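Side-chain contacts in acetyl-CoA acetyltransferase A (Ascaris suum, PDB 6BJA), which probably catalyses acetyl transfer between coenzyme A thioesters, the thiolase reaction that joins or cleaves acyl-CoA chains in lipid metabolism: residues A[363-366]-A[367-371]; A[80-83]-A[84-88]; A[337-341]-A[342-346]. One frame throughout, in Å; residues are numbered along the deposited sequence.

Contact 1 (A[363-366]-A[367-371])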
loop_
_atom_site.group_PDB
_atom_site.type_symbol
_atom_site.label_atom_id
_atom_site.label_comp_id
_atom_site.label_asym_id
_atom_site.label_seq_id
_atom_site.Cartn_x
_atom_site.Cartn_y
_atom_site.Cartn_z
ATOM N N ARG A 363 1.709 31.835 -12.432
ATOM C CA ARG A 363 2.072 31.601 -13.823
ATOM C C ARG A 363 1.286 32.565 -14.721
ATOM O O ARG A 363 1.862 33.164 -15.632
ATOM C CB ARG A 363 1.821 30.140 -14.216
ATOM C CG ARG A 363 2.633 29.623 -15.415
ATOM C CD ARG A 363 2.101 30.103 -16.760
ATOM N NE ARG A 363 0.731 29.623 -17.001
ATOM C CZ ARG A 363 -0.093 30.152 -17.898
ATOM N NH1 ARG A 363 0.263 31.208 -18.611
ATOM N NH2 ARG A 363 -1.292 29.627 -18.056
ATOM N N ILE A 364 -0.012 32.755 -14.470
ATOM C CA ILE A 364 -0.751 33.672 -15.339
ATOM C C ILE A 364 -0.387 35.138 -15.097
ATOM O O ILE A 364 -0.423 35.948 -16.023
ATOM C CB ILE A 364 -2.288 33.496 -15.238
ATOM C CG1 ILE A 364 -2.855 33.875 -13.862
ATOM C CG2 ILE A 364 -2.647 32.067 -15.626
ATOM C CD1 ILE A 364 -4.422 34.000 -13.833
ATOM N N VAL A 365 0.042 35.485 -13.891
ATOM C CA VAL A 365 0.563 36.829 -13.656
ATOM C C VAL A 365 1.867 37.046 -14.431
ATOM O O VAL A 365 2.079 38.106 -15.038
ATOM C CB VAL A 365 0.791 37.095 -12.162
ATOM C CG1 VAL A 365 1.515 38.411 -11.939
ATOM C CG2 VAL A 365 -0.544 37.094 -11.409
ATOM N N VAL A 366 2.757 36.052 -14.410
ATOM C CA VAL A 366 3.990 36.121 -15.188
ATOM C C VAL A 366 3.685 36.312 -16.675
ATOM O O VAL A 366 4.234 37.209 -17.309
ATOM C CB VAL A 366 4.861 34.857 -14.968
ATOM C CG1 VAL A 366 6.022 34.828 -15.958
ATOM C CG2 VAL A 366 5.365 34.812 -13.536
ATOM N N THR A 367 2.800 35.497 -17.237
ATOM C CA THR A 367 2.458 35.612 -18.646
ATOM C C THR A 367 1.819 36.960 -18.961
ATOM O O THR A 367 2.153 37.594 -19.994
ATOM C CB THR A 367 1.556 34.458 -19.041
ATOM O OG1 THR A 367 2.305 33.244 -18.873
ATOM C CG2 THR A 367 1.091 34.566 -20.486
ATOM N N LEU A 368 0.937 37.433 -18.088
ATOM C CA LEU A 368 0.322 38.741 -18.283
ATOM C C LEU A 368 1.368 39.858 -18.309
ATOM O O LEU A 368 1.341 40.722 -19.196
ATOM C CB LEU A 368 -0.710 39.018 -17.184
ATOM C CG LEU A 368 -1.392 40.379 -17.258
ATOM C CD1 LEU A 368 -2.277 40.464 -18.500
ATOM C CD2 LEU A 368 -2.192 40.648 -16.003
ATOM N N VAL A 369 2.250 39.866 -17.312
ATOM C CA VAL A 369 3.239 40.919 -17.179
ATOM C C VAL A 369 4.033 41.020 -18.475
ATOM O O VAL A 369 4.249 42.113 -19.002
ATOM C CB VAL A 369 4.171 40.653 -15.970
ATOM C CG1 VAL A 369 5.463 41.490 -16.062
ATOM C CG2 VAL A 369 3.431 40.945 -14.674
ATOM N N HIS A 370 4.439 39.887 -19.026
ATOM C CA HIS A 370 5.351 39.931 -20.159
ATOM C C HIS A 370 4.652 40.090 -21.516
ATOM O O HIS A 370 5.298 40.355 -22.516
ATOM C CB HIS A 370 6.232 38.698 -20.133
ATOM C CG HIS A 370 7.264 38.780 -19.068
ATOM N ND1 HIS A 370 8.235 39.761 -19.061
ATOM C CD2 HIS A 370 7.447 38.054 -17.938
ATOM C CE1 HIS A 370 8.982 39.618 -17.982
ATOM N NE2 HIS A 370 8.529 38.585 -17.291
ATOM N N ALA A 371 3.327 39.962 -21.535
ATOM C CA ALA A 371 2.548 40.234 -22.750
ATOM C C ALA A 371 2.135 41.708 -22.842
ATOM O O ALA A 371 2.014 42.267 -23.942
ATOM C CB ALA A 371 1.319 39.339 -22.789
#

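Contact 2 (A[80-83]-A[84-88])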
loop_
_atom_site.group_PDB
_atom_site.type_symbol
_atom_site.label_atom_id
_atom_site.label_comp_id
_atom_site.label_asym_id
_atom_site.label_seq_id
_atom_site.Cartn_x
_atom_site.Cartn_y
_atom_site.Cartn_z
ATOM N N SER A 80 17.615 28.495 -1.815
ATOM C CA SER A 80 17.782 29.643 -2.698
ATOM C C SER A 80 18.692 30.732 -2.100
ATOM O O SER A 80 18.785 31.843 -2.637
ATOM C CB SER A 80 16.415 30.243 -3.045
ATOM O OG SER A 80 15.608 29.282 -3.701
ATOM N N GLU A 81 19.378 30.399 -0.998
ATOM C CA GLU A 81 20.298 31.312 -0.305
ATOM C C GLU A 81 19.638 32.568 0.268
ATOM O O GLU A 81 20.262 33.600 0.452
ATOM C CB GLU A 81 21.441 31.681 -1.256
ATOM C CG GLU A 81 22.208 30.442 -1.713
ATOM C CD GLU A 81 23.460 30.768 -2.520
ATOM O OE1 GLU A 81 23.443 31.750 -3.295
ATOM O OE2 GLU A 81 24.464 30.038 -2.374
ATOM N N ILE A 82 18.344 32.477 0.559
ATOM C CA ILE A 82 17.652 33.527 1.285
ATOM C C ILE A 82 18.004 33.356 2.772
ATOM O O ILE A 82 18.135 32.231 3.219
ATOM C CB ILE A 82 16.144 33.442 1.012
ATOM C CG1 ILE A 82 15.892 33.771 -0.458
ATOM C CG2 ILE A 82 15.352 34.396 1.883
ATOM C CD1 ILE A 82 14.451 33.499 -0.900
ATOM N N PRO A 83 18.169 34.467 3.516
ATOM C CA PRO A 83 18.652 34.354 4.901
ATOM C C PRO A 83 17.759 33.497 5.770
ATOM O O PRO A 83 16.535 33.470 5.588
ATOM C CB PRO A 83 18.628 35.795 5.398
ATOM C CG PRO A 83 18.826 36.610 4.176
ATOM C CD PRO A 83 18.050 35.882 3.111
ATOM N N LYS A 84 18.369 32.820 6.729
ATOM C CA LYS A 84 17.609 32.048 7.708
ATOM C C LYS A 84 16.638 32.918 8.485
ATOM O O LYS A 84 15.640 32.407 8.983
ATOM C CB LYS A 84 18.534 31.339 8.676
ATOM C CG LYS A 84 19.532 30.404 8.066
ATOM C CD LYS A 84 18.933 29.222 7.357
ATOM C CE LYS A 84 20.026 28.330 6.710
ATOM N NZ LYS A 84 20.976 29.012 5.781
ATOM N N SER A 85 16.915 34.213 8.589
ATOM C CA SER A 85 16.039 35.135 9.296
ATOM C C SER A 85 14.745 35.464 8.548
ATOM O O SER A 85 13.831 36.029 9.129
ATOM C CB SER A 85 16.776 36.440 9.611
ATOM O OG SER A 85 17.304 37.032 8.442
ATOM N N SER A 86 14.662 35.100 7.277
ATOM C CA SER A 86 13.495 35.428 6.483
ATOM C C SER A 86 12.376 34.440 6.751
ATOM O O SER A 86 12.621 33.267 7.019
ATOM C CB SER A 86 13.859 35.454 5.002
ATOM O OG SER A 86 14.817 36.472 4.787
ATOM N N GLN A 87 11.144 34.929 6.676
ATOM C CA GLN A 87 9.963 34.149 6.997
ATOM C C GLN A 87 9.382 33.415 5.797
ATOM O O GLN A 87 9.266 33.987 4.723
ATOM C CB GLN A 87 8.910 35.063 7.572
ATOM C CG GLN A 87 9.056 35.347 9.059
ATOM C CD GLN A 87 10.418 35.880 9.456
ATOM O OE1 GLN A 87 10.720 37.066 9.233
ATOM N NE2 GLN A 87 11.257 35.016 10.069
ATOM N N CYS A 88 8.986 32.169 6.018
ATOM C CA CYS A 88 8.543 31.266 4.956
ATOM C C CYS A 88 7.229 30.584 5.277
ATOM O O CYS A 88 7.086 30.014 6.344
ATOM C CB CYS A 88 9.594 30.208 4.730
ATOM S SG CYS A 88 11.237 30.927 4.425
HETATM O O HOH W 1 19.875 30.082 3.027
#

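Contact 3 (A[337-341]-A[342-346])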
loop_
_atom_site.group_PDB
_atom_site.type_symbol
_atom_site.label_atom_id
_atom_site.label_comp_id
_atom_site.label_asym_id
_atom_site.label_seq_id
_atom_site.Cartn_x
_atom_site.Cartn_y
_atom_site.Cartn_z
ATOM N N LEU A 337 -18.292 39.386 -19.017
ATOM C CA LEU A 337 -17.688 40.711 -18.995
ATOM C C LEU A 337 -17.745 41.424 -20.344
ATOM O O LEU A 337 -17.272 42.556 -20.459
ATOM C CB LEU A 337 -16.229 40.604 -18.560
ATOM C CG LEU A 337 -16.103 40.131 -17.117
ATOM C CD1 LEU A 337 -14.659 39.830 -16.803
ATOM C CD2 LEU A 337 -16.644 41.155 -16.131
ATOM N N ARG A 338 -18.300 40.745 -21.353
ATOM C CA ARG A 338 -18.443 41.271 -22.721
ATOM C C ARG A 338 -17.101 41.745 -23.270
ATOM O O ARG A 338 -16.981 42.840 -23.833
ATOM C CB ARG A 338 -19.461 42.405 -22.762
ATOM C CG ARG A 338 -20.837 42.012 -22.242
ATOM C CD ARG A 338 -21.777 43.206 -22.283
ATOM N NE ARG A 338 -22.400 43.456 -20.983
ATOM C CZ ARG A 338 -23.650 43.128 -20.657
ATOM N NH1 ARG A 338 -24.457 42.534 -21.534
ATOM N NH2 ARG A 338 -24.102 43.407 -19.442
ATOM N N LEU A 339 -16.091 40.890 -23.120
ATOM C CA LEU A 339 -14.760 41.186 -23.635
ATOM C C LEU A 339 -14.530 40.845 -25.111
ATOM O O LEU A 339 -15.164 39.972 -25.691
ATOM C CB LEU A 339 -13.719 40.440 -22.789
ATOM C CG LEU A 339 -13.818 40.679 -21.292
ATOM C CD1 LEU A 339 -12.732 39.855 -20.558
ATOM C CD2 LEU A 339 -13.733 42.152 -20.928
ATOM N N ASP A 340 -13.581 41.545 -25.704
ATOM C CA ASP A 340 -13.044 41.162 -26.999
ATOM C C ASP A 340 -12.168 39.926 -26.804
ATOM O O ASP A 340 -11.124 39.999 -26.123
ATOM C CB ASP A 340 -12.241 42.310 -27.589
ATOM C CG ASP A 340 -11.670 41.987 -28.955
ATOM O OD1 ASP A 340 -11.738 40.827 -29.404
ATOM O OD2 ASP A 340 -11.112 42.909 -29.579
ATOM N N PRO A 341 -12.590 38.778 -27.356
ATOM C CA PRO A 341 -11.806 37.549 -27.158
ATOM C C PRO A 341 -10.353 37.680 -27.608
ATOM O O PRO A 341 -9.480 36.944 -27.132
ATOM C CB PRO A 341 -12.536 36.508 -28.015
ATOM C CG PRO A 341 -13.876 37.084 -28.304
ATOM C CD PRO A 341 -13.735 38.572 -28.263
ATOM N N LYS A 342 -10.073 38.612 -28.509
ATOM C CA LYS A 342 -8.735 38.724 -29.022
ATOM C C LYS A 342 -7.798 39.380 -28.000
ATOM O O LYS A 342 -6.585 39.405 -28.228
ATOM C CB LYS A 342 -8.745 39.492 -30.342
ATOM C CG LYS A 342 -9.429 38.718 -31.473
ATOM C CD LYS A 342 -9.199 39.422 -32.816
ATOM C CE LYS A 342 -10.129 38.928 -33.919
ATOM N NZ LYS A 342 -10.039 37.451 -34.112
ATOM N N ARG A 343 -8.344 39.871 -26.875
ATOM C CA ARG A 343 -7.526 40.467 -25.799
ATOM C C ARG A 343 -7.388 39.555 -24.610
ATOM O O ARG A 343 -6.913 40.002 -23.556
ATOM C CB ARG A 343 -8.131 41.766 -25.298
ATOM C CG ARG A 343 -8.195 42.838 -26.352
ATOM C CD ARG A 343 -8.790 44.109 -25.783
ATOM N NE ARG A 343 -8.341 45.277 -26.532
ATOM C CZ ARG A 343 -8.385 46.523 -26.070
ATOM N NH1 ARG A 343 -8.870 46.776 -24.856
ATOM N NH2 ARG A 343 -7.939 47.517 -26.828
ATOM N N VAL A 344 -7.803 38.307 -24.779
ATOM C CA VAL A 344 -7.859 37.354 -23.663
ATOM C C VAL A 344 -6.944 36.150 -23.933
ATOM O O VAL A 344 -7.024 35.498 -24.968
ATOM C CB VAL A 344 -9.299 36.869 -23.402
ATOM C CG1 VAL A 344 -9.334 35.924 -22.196
ATOM C CG2 VAL A 344 -10.222 38.048 -23.151
ATOM N N ASN A 345 -6.056 35.872 -22.983
ATOM C CA ASN A 345 -5.101 34.767 -23.079
ATOM C C ASN A 345 -4.405 34.755 -24.437
ATOM O O ASN A 345 -4.460 33.764 -25.156
ATOM C CB ASN A 345 -5.794 33.430 -22.837
ATOM C CG ASN A 345 -6.363 33.319 -21.437
ATOM O OD1 ASN A 345 -6.194 34.225 -20.621
ATOM N ND2 ASN A 345 -7.065 32.225 -21.160
ATOM N N VAL A 346 -3.735 35.846 -24.758
ATOM C CA VAL A 346 -3.285 36.021 -26.131
ATOM C C VAL A 346 -2.161 35.076 -26.547
ATOM O O VAL A 346 -1.910 34.917 -27.762
ATOM C CB VAL A 346 -2.853 37.491 -26.399
ATOM C CG1 VAL A 346 -4.033 38.415 -26.210
ATOM C CG2 VAL A 346 -1.686 37.914 -25.525
#

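Contact 1 (A[363-366]-A[367-371])
Arg363 and Thr367 meet one turn apart on helix 357-371, a buried helix of the C-terminal half of the thiolase fold. The guanidinium presents its edge: NH1 donates to Thr367 OG1 at 2.9 Å, with the oxygen practically in the guanidinium plane and the N-H...O angle bent to 144°. Two bends make this possible. Arg363 leaves the helix with CG beside its carbonyl carbon, and the turns at chi2 (-77°) and chi3 (-62°) then carry the guanidinium along the helix to the side of Thr367. One face of the guanidinium is partly overlaid by Ile364 CG2, 3.7 Å above the plane and set toward the rim. Thr367 OG1, which accepts from NH1, is also hydrogen-bonded to Glu203; two bonds thus grip this buried hydroxyl and fix its rotation.

On the apolar side, Val365 CG1 meets Val369 CG2 at 4.2 Å. Valine suits these places because its short, apolar chain, restricted in its rotamers, fills the buried side against Ile392 and Ile394 of strand 388-396. At the C-terminal end, histidine combines a flat packing surface with a polar tip. Its ring has Val369 CG1 centred 4.3 Å above one face, and His370 CD2 lies 4.0 Å from Val366 CG1.

Beneath the side chains runs the regular i to i+4 ladder; Val369 N to Val365 O, for example, measures 2.9 Å. Further out, Arg363 also packs on Arg18 and Ile21 of strand 11-23, with its side chain about 7 Å from that of His355, a predicted active-site residue. The same strand receives the polar tip of the histidine, His370 NE2 being hydrogen-bonded to Ala16 O.

Contact 2 (A[80-83]-A[84-88])
Ile82 and Ser86 are brought together by their first torsions: Ile82 places CG2 anti to its backbone N, on the side of its carbonyl carbon, while Ser86 sets OG beside its own N (chi1 -63°). The methyl therefore rests against the serine, with Ile82 CG2 3.6 Å from Ser86 OG. Between them the chain makes a type I beta turn, Pro83 to Ser86, in the link from helix 72-79 to strand 87-92. The helix ends in a Schellman motif with Glu81 as its C-prime residue.

The turn is closed by Ser86 N donating to Pro83 O at 3.0 Å; the bond is straight at the hydrogen (163°), but the donor stands well above the carbonyl plane. Proline suits the position before the corners, its ring holding phi near -59° as the chain enters the turn and giving a rigid apolar surface: Pro83 CB lies 3.5 Å from Ser85 OG, and CD is near the hydroxyl of Ser86. A short hydroxyl side chain suits this buried place, since Ser86 OG can hydrogen-bond to Ile55 O. Ile82 also packs on Ile45 and Thr58.

Gln87 NE2 makes a weak bond to Ser85 O at 2.9 Å. The turn abuts the subunit interface: the same NE2 is hydrogen-bonded to Glu388 of the second subunit, and Lys84 reaches Glu291 of that subunit in a long, weak ion pair. Bent at chi2 and chi4, the lysine chain curls back until one water bridges the two sides, accepting from Lys84 NZ at 3.2 Å and donating to Ile82 O at 2.8 Å.

Contact 3 (A[337-341]-A[342-346])
Residues Asp340 to Val344 wind through a short 3-10 turn, in which Arg343 N donates to Asp340 O at 2.9 Å and Val344 N to Pro341 O at 3.2 Å, each donor standing above the carbonyl plane. Asp340 starts the turn with its side chain as well. With chi1 at -179° the carboxylate lies beside its own carbonyl carbon, where OD1 accepts from Lys342 N at 2.9 Å, an Asx turn with a nearly straight bond of 163°. The amide meets the carboxylate from above its plane, and Lys342 CB lies 3.4 Å from the same oxygen.

Pro341 is well placed just after the aspartate: it has no N-H to satisfy, and its ring favours the phi value needed. Lys342 sends its amine outward, and Arg343 stretches out in an extended chain. The inner face is apolar. Leu339 CD1 meets Val344 CG2 at 4.0 Å, the side chains crossing at about a right angle, and they are backed by Phe333 and Ile334 of helix 327-337 and by Trp320 and Ile322 of strand 319-322.

The charged ends do not touch: Asp340 OD2 is 4.8 Å from Arg343 NE, and Asp340 OD1 is 6.0 Å from Lys342 NZ. The aspartate thus acts here chiefly as a backbone acceptor, while the cations beside it would add at most a diffuse attraction.

From the N terminus, contact 2 comes first, turning the chain between helix 72-79 and strand 87-92 in the N-terminal half and bringing it to the second subunit. Contact 3 follows much later, in the loop after helix 327-337, where it lies against strand 319-322. Contact 1 then occupies the C-terminal nine residues of helix 357-371. The three are in series, so none encloses or crosses another. Contacts 1 and 3 are neighbours, with centres about 15 Å apart, and both pack against strand 319-322. Contacts 2 and 3 lie on opposite sides of the chain's centre, about 40 Å between centres, near strands 87-92 and 319-322, which are outermost within this chain.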